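Local coordinates for protein imelysin (Bacteroides ovatus ATCC 8483, PDB 3OYV) that is an imelysin-family protein, probably outer-membrane and metal-binding, implicated in bacterial iron uptake and possibly a peptidase, at residues 25-30 and 319-324; 122-127 and 281-286; 266-271 and 356-361. All blocks are in the same frame, centred on the assembly; numbering follows the deposited sequence.

Interaction 1 (25-30 and 319-324); sequences HNYMRN and QSWSDL
W321 lays its indole against residues 25-30 of helix 21-47, where the aromatic contact is edge-to-face. Y27 turns an edge to the six-membered ring: CD1 of Y27 lies 3.6 Å from CZ2 of W321, set off toward the rim of that face, and the two planes stand 77° apart. The first torsion of Y27 sets CG anti to the backbone N, beside the carbonyl carbon, and the ring beyond it ends close to the indole. N30 closes in on the outer end of the same ring, its CG 3.6 Å from CH2 of W321, while its amide oxygen is held by V335 N.

The polar contact is made by N26. Its ND2 donates to the carbonyl O of W321 at 2.8 Å, nearly along the C=O axis, with an N-H...O angle of 163°; the acceptor lies near N26's own amide plane. Two waters extend this link. One bridges the carbonyls of S322 and L324 and accepts a weak bond from N26 ND2; the other donates to N26 OD1 and to L324 O. The side-chain oxygen also receives W326 NE1, which helps fix the amide's rotation.

The axes of the two helical segments pass 9.1 Å apart at 81°, so 319-323 lies steeply across residues 25-30 of helix 21-47. Y27 continues inward to T346 and L350 of helix 343-351, and its OH bonds to V341 O.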
# COMPACT_ATOMS: atom_id res chain seq x y z
N HIS A 25 2.16 12.69 21.47
CA HIS A 25 0.89 11.98 21.72
C HIS A 25 -0.23 12.52 20.87
O HIS A 25 -0.96 11.77 20.20
CB HIS A 25 0.49 12.08 23.19
CG HIS A 25 1.47 11.45 24.15
ND1 HIS A 25 1.45 11.69 25.51
CD2 HIS A 25 2.55 10.66 23.93
CE1 HIS A 25 2.44 11.03 26.10
NE2 HIS A 25 3.11 10.38 25.16
N ASN A 26 -0.42 13.84 20.94
CA ASN A 26 -1.50 14.46 20.21
C ASN A 26 -1.39 14.29 18.69
O ASN A 26 -2.41 14.07 18.01
CB ASN A 26 -1.59 15.93 20.58
CG ASN A 26 -2.18 16.13 21.99
OD1 ASN A 26 -3.02 15.35 22.42
ND2 ASN A 26 -1.76 17.21 22.68
N TYR A 27 -0.18 14.43 18.16
CA TYR A 27 -0.03 14.34 16.71
C TYR A 27 -0.15 12.89 16.23
O TYR A 27 -0.75 12.63 15.20
CB TYR A 27 1.24 15.01 16.19
CG TYR A 27 1.09 15.32 14.72
CD1 TYR A 27 0.08 16.17 14.27
CD2 TYR A 27 1.93 14.74 13.79
CE1 TYR A 27 -0.08 16.45 12.95
CE2 TYR A 27 1.78 15.02 12.44
CZ TYR A 27 0.77 15.89 12.02
OH TYR A 27 0.61 16.20 10.68
N MSE A 28 0.41 11.95 16.99
CA MSE A 28 0.20 10.52 16.68
C MSE A 28 -1.28 10.21 16.62
O MSE A 28 -1.74 9.54 15.70
CB MSE A 28 0.85 9.58 17.69
CG MSE A 28 2.30 9.31 17.50
SE MSE A 28 2.87 7.81 18.54
CE MSE A 28 2.37 8.47 20.28
N ARG A 29 -2.01 10.67 17.65
CA ARG A 29 -3.45 10.46 17.66
C ARG A 29 -4.11 11.06 16.42
O ARG A 29 -4.98 10.44 15.81
CB ARG A 29 -4.12 11.03 18.93
CG ARG A 29 -5.59 10.93 18.96
CD ARG A 29 -6.12 11.32 20.30
NE ARG A 29 -7.57 11.44 20.19
CZ ARG A 29 -8.40 11.70 21.20
NH1 ARG A 29 -7.93 11.94 22.40
NH2 ARG A 29 -9.71 11.78 20.99
N ASN A 30 -3.72 12.28 16.07
CA ASN A 30 -4.29 12.94 14.92
C ASN A 30 -4.07 12.11 13.64
O ASN A 30 -5.00 11.89 12.86
CB ASN A 30 -3.70 14.33 14.74
CG ASN A 30 -4.52 15.18 13.77
OD1 ASN A 30 -5.65 15.54 14.08
ND2 ASN A 30 -3.98 15.45 12.57
N GLN A 319 4.15 24.41 20.54
CA GLN A 319 3.37 24.55 21.75
C GLN A 319 1.90 24.27 21.48
O GLN A 319 1.19 23.77 22.35
CB GLN A 319 3.58 25.95 22.37
CG GLN A 319 3.13 26.06 23.81
CD GLN A 319 4.00 25.26 24.77
OE1 GLN A 319 5.22 25.38 24.75
NE2 GLN A 319 3.37 24.45 25.61
N SER A 320 1.41 24.58 20.27
CA SER A 320 -0.00 24.38 19.97
C SER A 320 -0.38 22.91 20.04
O SER A 320 -1.40 22.55 20.62
CB SER A 320 -0.40 24.96 18.59
OG SER A 320 0.28 24.27 17.55
N TRP A 321 0.43 22.03 19.44
CA TRP A 321 0.13 20.60 19.52
C TRP A 321 0.38 20.05 20.93
O TRP A 321 -0.27 19.10 21.34
CB TRP A 321 0.92 19.80 18.47
CG TRP A 321 0.31 19.86 17.12
CD1 TRP A 321 0.68 20.66 16.08
CD2 TRP A 321 -0.83 19.13 16.68
NE1 TRP A 321 -0.15 20.44 15.01
CE2 TRP A 321 -1.09 19.51 15.35
CE3 TRP A 321 -1.65 18.16 17.27
CZ2 TRP A 321 -2.15 18.98 14.62
CZ3 TRP A 321 -2.70 17.63 16.54
CH2 TRP A 321 -2.93 18.04 15.23
N SER A 322 1.26 20.70 21.68
CA SER A 322 1.50 20.30 23.09
C SER A 322 0.30 20.60 23.97
O SER A 322 -0.02 19.85 24.89
CB SER A 322 2.73 21.03 23.67
OG SER A 322 3.11 20.48 24.92
N ASP A 323 -0.34 21.73 23.70
CA ASP A 323 -1.42 22.29 24.52
C ASP A 323 -2.82 21.85 24.09
O ASP A 323 -3.80 22.11 24.78
CB ASP A 323 -1.36 23.83 24.43
CG ASP A 323 -0.18 24.44 25.15
OD1 ASP A 323 0.45 23.79 26.05
OD2 ASP A 323 0.10 25.63 24.83
N LEU A 324 -2.93 21.15 22.96
CA LEU A 324 -4.23 20.74 22.43
C LEU A 324 -4.99 19.84 23.41
O LEU A 324 -4.40 18.93 24.00
CB LEU A 324 -4.04 20.00 21.10
CG LEU A 324 -5.28 19.41 20.45
CD1 LEU A 324 -6.23 20.49 19.94
CD2 LEU A 324 -4.86 18.46 19.31
O HOH W 1 -2.39 18.54 25.68
O HOH W 2 -4.78 16.09 24.64

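Interaction 2 (122-127 and 281-286); sequences RDDYTN and PWEKSE
N127 and E283 make the hydrogen bond of this contact: ND2 of N127 donates to OE1 of E283 at 2.9 Å, with an N-H...O angle of 166°. The acceptor lies almost in the amide plane of N127, and the donor faces OE1 head-on from beyond the C-O bond, although amide and carboxylate planes are turned 42° apart. E283 reaches across with its chain extended beyond CG, and its CB packs 3.5 Å from CB of N127. K284 passes N127 at a slant, with its CE 3.6 Å from OD1 of N127; its NZ pairs with E280.

Two acidic groups also meet. The carboxylates of D124 and E283 stack with planes only 10° apart, and OD1 of D124 is 3.6 Å from OE2 of E283. Both have partners outside the two segments: E283 OE2 takes R279 in a salt bridge and H120 in a hydrogen bond, while D124 OD2 bonds to S115 OG. A third carboxylate follows, with OE2 of E286 4.3 Å from OD1 of D124. K93 pairs with E286 OE1. A glycerol and an unidentified ligand, both probably from the crystallisation liquor, lie close to this side chain and may mark a polar pocket.

The contact joins helix 121-137 to the end of helix 265-283, where a type I turn from E283 to E286 leaves the helix. Helix 71-102 borders it through Y125 and E286, and helix 223-261 through P281 and W282.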
# COMPACT_ATOMS: atom_id res chain seq x y z
N ARG A 122 11.70 -4.01 1.94
CA ARG A 122 11.63 -5.29 1.23
C ARG A 122 10.24 -5.92 1.36
O ARG A 122 9.65 -6.36 0.39
CB ARG A 122 12.68 -6.27 1.75
CG ARG A 122 14.09 -5.96 1.27
CD ARG A 122 15.18 -6.65 2.09
NE ARG A 122 15.03 -8.11 2.06
CZ ARG A 122 14.41 -8.85 2.98
NH1 ARG A 122 13.90 -8.32 4.08
NH2 ARG A 122 14.29 -10.17 2.79
N ASP A 123 9.75 -6.00 2.59
CA ASP A 123 8.49 -6.66 2.84
C ASP A 123 7.32 -5.89 2.24
O ASP A 123 6.39 -6.48 1.70
CB ASP A 123 8.31 -6.92 4.34
CG ASP A 123 9.20 -8.02 4.89
OD1 ASP A 123 9.72 -8.82 4.09
OD2 ASP A 123 9.34 -8.07 6.13
N ASP A 124 7.37 -4.55 2.33
CA ASP A 124 6.40 -3.67 1.72
C ASP A 124 6.29 -3.98 0.22
O ASP A 124 5.22 -4.29 -0.31
CB ASP A 124 6.88 -2.25 2.01
CG ASP A 124 6.09 -1.15 1.33
OD1 ASP A 124 5.13 -1.36 0.58
OD2 ASP A 124 6.46 0.04 1.60
N TYR A 125 7.43 -3.91 -0.46
CA TYR A 125 7.41 -4.01 -1.92
C TYR A 125 7.03 -5.42 -2.36
O TYR A 125 6.36 -5.60 -3.38
CB TYR A 125 8.74 -3.59 -2.56
CG TYR A 125 9.34 -2.26 -2.10
CD1 TYR A 125 8.58 -1.28 -1.43
CD2 TYR A 125 10.68 -2.01 -2.32
CE1 TYR A 125 9.18 -0.11 -0.96
CE2 TYR A 125 11.27 -0.85 -1.87
CZ TYR A 125 10.52 0.10 -1.20
OH TYR A 125 11.19 1.22 -0.72
N THR A 126 7.45 -6.41 -1.57
CA THR A 126 7.07 -7.80 -1.82
C THR A 126 5.55 -7.96 -1.69
O THR A 126 4.90 -8.60 -2.54
CB THR A 126 7.80 -8.76 -0.88
OG1 THR A 126 9.20 -8.59 -1.03
CG2 THR A 126 7.47 -10.22 -1.17
N ASN A 127 4.96 -7.36 -0.64
CA ASN A 127 3.50 -7.37 -0.50
C ASN A 127 2.80 -6.72 -1.66
O ASN A 127 1.74 -7.17 -2.09
CB ASN A 127 3.08 -6.70 0.81
CG ASN A 127 3.27 -7.59 2.02
OD1 ASN A 127 3.39 -8.81 1.90
ND2 ASN A 127 3.32 -6.98 3.20
N PRO A 281 -2.61 -5.41 4.71
CA PRO A 281 -3.67 -5.30 3.72
C PRO A 281 -3.50 -4.06 2.84
O PRO A 281 -3.85 -4.10 1.64
CB PRO A 281 -4.95 -5.25 4.56
CG PRO A 281 -4.48 -4.79 5.90
CD PRO A 281 -3.17 -5.41 6.08
N TRP A 282 -2.96 -2.97 3.38
CA TRP A 282 -2.70 -1.79 2.54
C TRP A 282 -1.74 -2.14 1.39
O TRP A 282 -2.02 -1.92 0.22
CB TRP A 282 -2.09 -0.63 3.34
CG TRP A 282 -1.73 0.47 2.39
CD1 TRP A 282 -0.49 0.78 1.94
CD2 TRP A 282 -2.64 1.36 1.72
NE1 TRP A 282 -0.56 1.80 1.03
CE2 TRP A 282 -1.87 2.16 0.85
CE3 TRP A 282 -4.02 1.51 1.71
CZ2 TRP A 282 -2.44 3.14 0.05
CZ3 TRP A 282 -4.58 2.50 0.93
CH2 TRP A 282 -3.80 3.29 0.09
N GLU A 283 -0.62 -2.76 1.76
CA GLU A 283 0.42 -3.07 0.77
C GLU A 283 -0.12 -4.11 -0.24
O GLU A 283 0.19 -4.04 -1.44
CB GLU A 283 1.67 -3.53 1.51
CG GLU A 283 2.30 -2.46 2.35
CD GLU A 283 3.29 -2.92 3.40
OE1 GLU A 283 3.31 -4.13 3.74
OE2 GLU A 283 3.97 -2.01 3.94
N LYS A 284 -0.92 -5.04 0.26
CA LYS A 284 -1.54 -6.05 -0.61
C LYS A 284 -2.74 -5.53 -1.39
O LYS A 284 -3.36 -6.28 -2.15
CB LYS A 284 -1.90 -7.28 0.20
CG LYS A 284 -0.68 -8.01 0.72
CD LYS A 284 -1.09 -9.26 1.42
CE LYS A 284 0.07 -10.19 1.71
NZ LYS A 284 -0.41 -11.43 2.40
N SER A 285 -3.05 -4.23 -1.27
CA SER A 285 -4.08 -3.60 -2.08
C SER A 285 -3.49 -2.79 -3.20
O SER A 285 -4.26 -2.26 -3.99
CB SER A 285 -4.98 -2.69 -1.23
OG SER A 285 -4.42 -1.41 -0.99
N GLU A 286 -2.17 -2.66 -3.32
CA GLU A 286 -1.62 -1.68 -4.25
C GLU A 286 -1.65 -2.07 -5.72
O GLU A 286 -1.35 -1.24 -6.56
CB GLU A 286 -0.24 -1.20 -3.82
CG GLU A 286 -0.23 -0.47 -2.48
CD GLU A 286 1.13 0.08 -2.06
OE1 GLU A 286 1.93 0.51 -2.94
OE2 GLU A 286 1.40 0.09 -0.86

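Interaction 3 (266-271 and 356-361)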
# COMPACT_ATOMS: atom_id res chain seq x y z
N SER A 266 7.41 -0.71 25.81
CA SER A 266 6.50 -1.79 25.44
C SER A 266 5.34 -1.25 24.62
O SER A 266 4.89 -1.89 23.68
CB SER A 266 5.97 -2.49 26.69
OG SER A 266 7.01 -3.16 27.36
N ALA A 267 4.82 -0.09 25.00
CA ALA A 267 3.73 0.54 24.26
C ALA A 267 4.13 0.94 22.84
O ALA A 267 3.33 0.80 21.91
CB ALA A 267 3.15 1.72 25.01
N PHE A 268 5.35 1.43 22.69
CA PHE A 268 5.87 1.71 21.35
C PHE A 268 5.92 0.43 20.52
O PHE A 268 5.54 0.40 19.37
CB PHE A 268 7.24 2.40 21.42
CG PHE A 268 7.17 3.92 21.37
CD1 PHE A 268 6.88 4.58 20.19
CD2 PHE A 268 7.45 4.67 22.49
CE1 PHE A 268 6.83 5.96 20.14
CE2 PHE A 268 7.41 6.05 22.45
CZ PHE A 268 7.10 6.70 21.26
N GLU A 269 6.48 -0.63 21.12
CA GLU A 269 6.56 -1.93 20.43
C GLU A 269 5.17 -2.42 19.99
O GLU A 269 5.00 -2.90 18.88
CB GLU A 269 7.22 -3.00 21.31
CG GLU A 269 8.72 -2.73 21.50
CD GLU A 269 9.38 -3.49 22.66
OE1 GLU A 269 8.72 -4.35 23.28
OE2 GLU A 269 10.57 -3.21 22.94
N THR A 270 4.20 -2.30 20.87
CA THR A 270 2.83 -2.70 20.57
C THR A 270 2.23 -1.89 19.41
O THR A 270 1.56 -2.45 18.55
CB THR A 270 1.99 -2.60 21.86
OG1 THR A 270 2.55 -3.51 22.82
CG2 THR A 270 0.52 -2.95 21.60
N ALA A 271 2.45 -0.58 19.40
CA ALA A 271 1.97 0.27 18.33
C ALA A 271 2.70 -0.05 17.01
O ALA A 271 2.06 -0.12 15.96
CB ALA A 271 2.07 1.74 18.67
N GLU A 356 13.98 0.14 14.26
CA GLU A 356 13.51 -0.41 15.54
C GLU A 356 12.44 0.50 16.13
O GLU A 356 12.40 1.68 15.81
CB GLU A 356 14.67 -0.54 16.55
CG GLU A 356 15.78 -1.53 16.15
CD GLU A 356 15.35 -3.02 16.14
OE1 GLU A 356 14.18 -3.36 16.49
OE2 GLU A 356 16.20 -3.87 15.79
N PRO A 357 11.57 -0.06 16.99
CA PRO A 357 10.63 0.80 17.69
C PRO A 357 11.37 1.88 18.47
O PRO A 357 12.45 1.61 19.04
CB PRO A 357 9.92 -0.16 18.66
CG PRO A 357 9.94 -1.47 17.94
CD PRO A 357 11.30 -1.48 17.25
N ARG A 358 10.79 3.07 18.52
CA ARG A 358 11.34 4.11 19.37
C ARG A 358 11.25 3.73 20.84
O ARG A 358 10.40 2.93 21.25
CB ARG A 358 10.64 5.42 19.14
CG ARG A 358 10.98 6.01 17.81
CD ARG A 358 10.20 7.27 17.59
NE ARG A 358 10.44 7.99 16.33
CZ ARG A 358 11.39 8.91 16.13
NH1 ARG A 358 12.36 9.11 17.02
NH2 ARG A 358 11.39 9.59 15.01
N LYS A 359 12.12 4.36 21.62
CA LYS A 359 12.17 4.17 23.06
C LYS A 359 11.94 5.50 23.76
O LYS A 359 12.21 6.58 23.21
CB LYS A 359 13.53 3.59 23.50
CG LYS A 359 13.83 2.24 22.91
CD LYS A 359 15.16 1.76 23.38
CE LYS A 359 15.49 0.39 22.83
NZ LYS A 359 16.79 -0.13 23.35
N VAL A 360 11.43 5.40 24.97
CA VAL A 360 11.32 6.55 25.84
C VAL A 360 12.70 6.81 26.49
O VAL A 360 13.59 5.95 26.50
CB VAL A 360 10.18 6.37 26.88
CG1 VAL A 360 8.83 5.99 26.17
CG2 VAL A 360 10.56 5.34 27.92
N GLN A 361 12.87 8.01 27.00
CA GLN A 361 14.16 8.45 27.53
C GLN A 361 14.50 7.70 28.82
O GLN A 361 13.63 7.21 29.55
CB GLN A 361 14.10 9.96 27.83
CG GLN A 361 15.17 10.81 27.19
CD GLN A 361 15.08 12.25 27.69
OE1 GLN A 361 14.67 12.49 28.83
NE2 GLN A 361 15.46 13.20 26.84
OXT GLN A 361 15.67 7.59 29.19
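The C-terminal tail of the chain, leaving the short strand 356-357 of a two-stranded antiparallel hairpin, runs past helix 265-283 and meets F268 and E269. The side-chain contacts are apolar, with no hydrogen bond between the two segments, and F268 is at their centre. CB of R358 sits over one face of the phenyl ring as a CH-pi contact, 4.1 Å from the ring centroid and 18° off the normal. V360 approaches the same ring differently: its CG1 lies in the ring plane at the edge, 4.0 Å from CE2 of F268. R358 and V360, two residues apart, thus take a face and an edge of one ring. The tail's backbone presses in as well, the carbonyl O of R358 coming within 3.2 Å of CB of F268.

One residue before R358, P357 points toward the helix and rests its CG 4.0 Å from CG of E269, pyrrolidine against the aliphatic part of the glutamate. R358 carries its extended chain away from the helix, CG lying beside the backbone N (chi1 -71°), and its guanidinium is bound by the carbonyls of I14 and F349 and by a glycerol.

Y16 adds an edge-to-face partner to F268, so the N-terminal region shares this site with the C terminus. L259 of helix 223-261 and L351 of helix 343-351 also touch the F268 side chain, and a backbone bond ties R358 to L351.

Overall arrangement
Interactions 1 and 3 lie on the same side of the chain's centre, with their own centres 18 Å apart and nearest atoms about 5 Å apart. Neither touches the other, but Y16 reaches both, bonding H25 and packing on F268, and helix 343-351 borders both. Interaction 2 lies nearer the chain's centre, about 5 Å from it against 26 Å and 23 Å for interactions 1 and 3. Helix 265-283 connects it to interaction 3: its first turns meet the C-terminal tail, and its last reach 122-127, the centres being 23 Å apart. The unidentified ligand lies beside E286 of interaction 2, whereas glycerol molecules are found near both interactions 2 and 3.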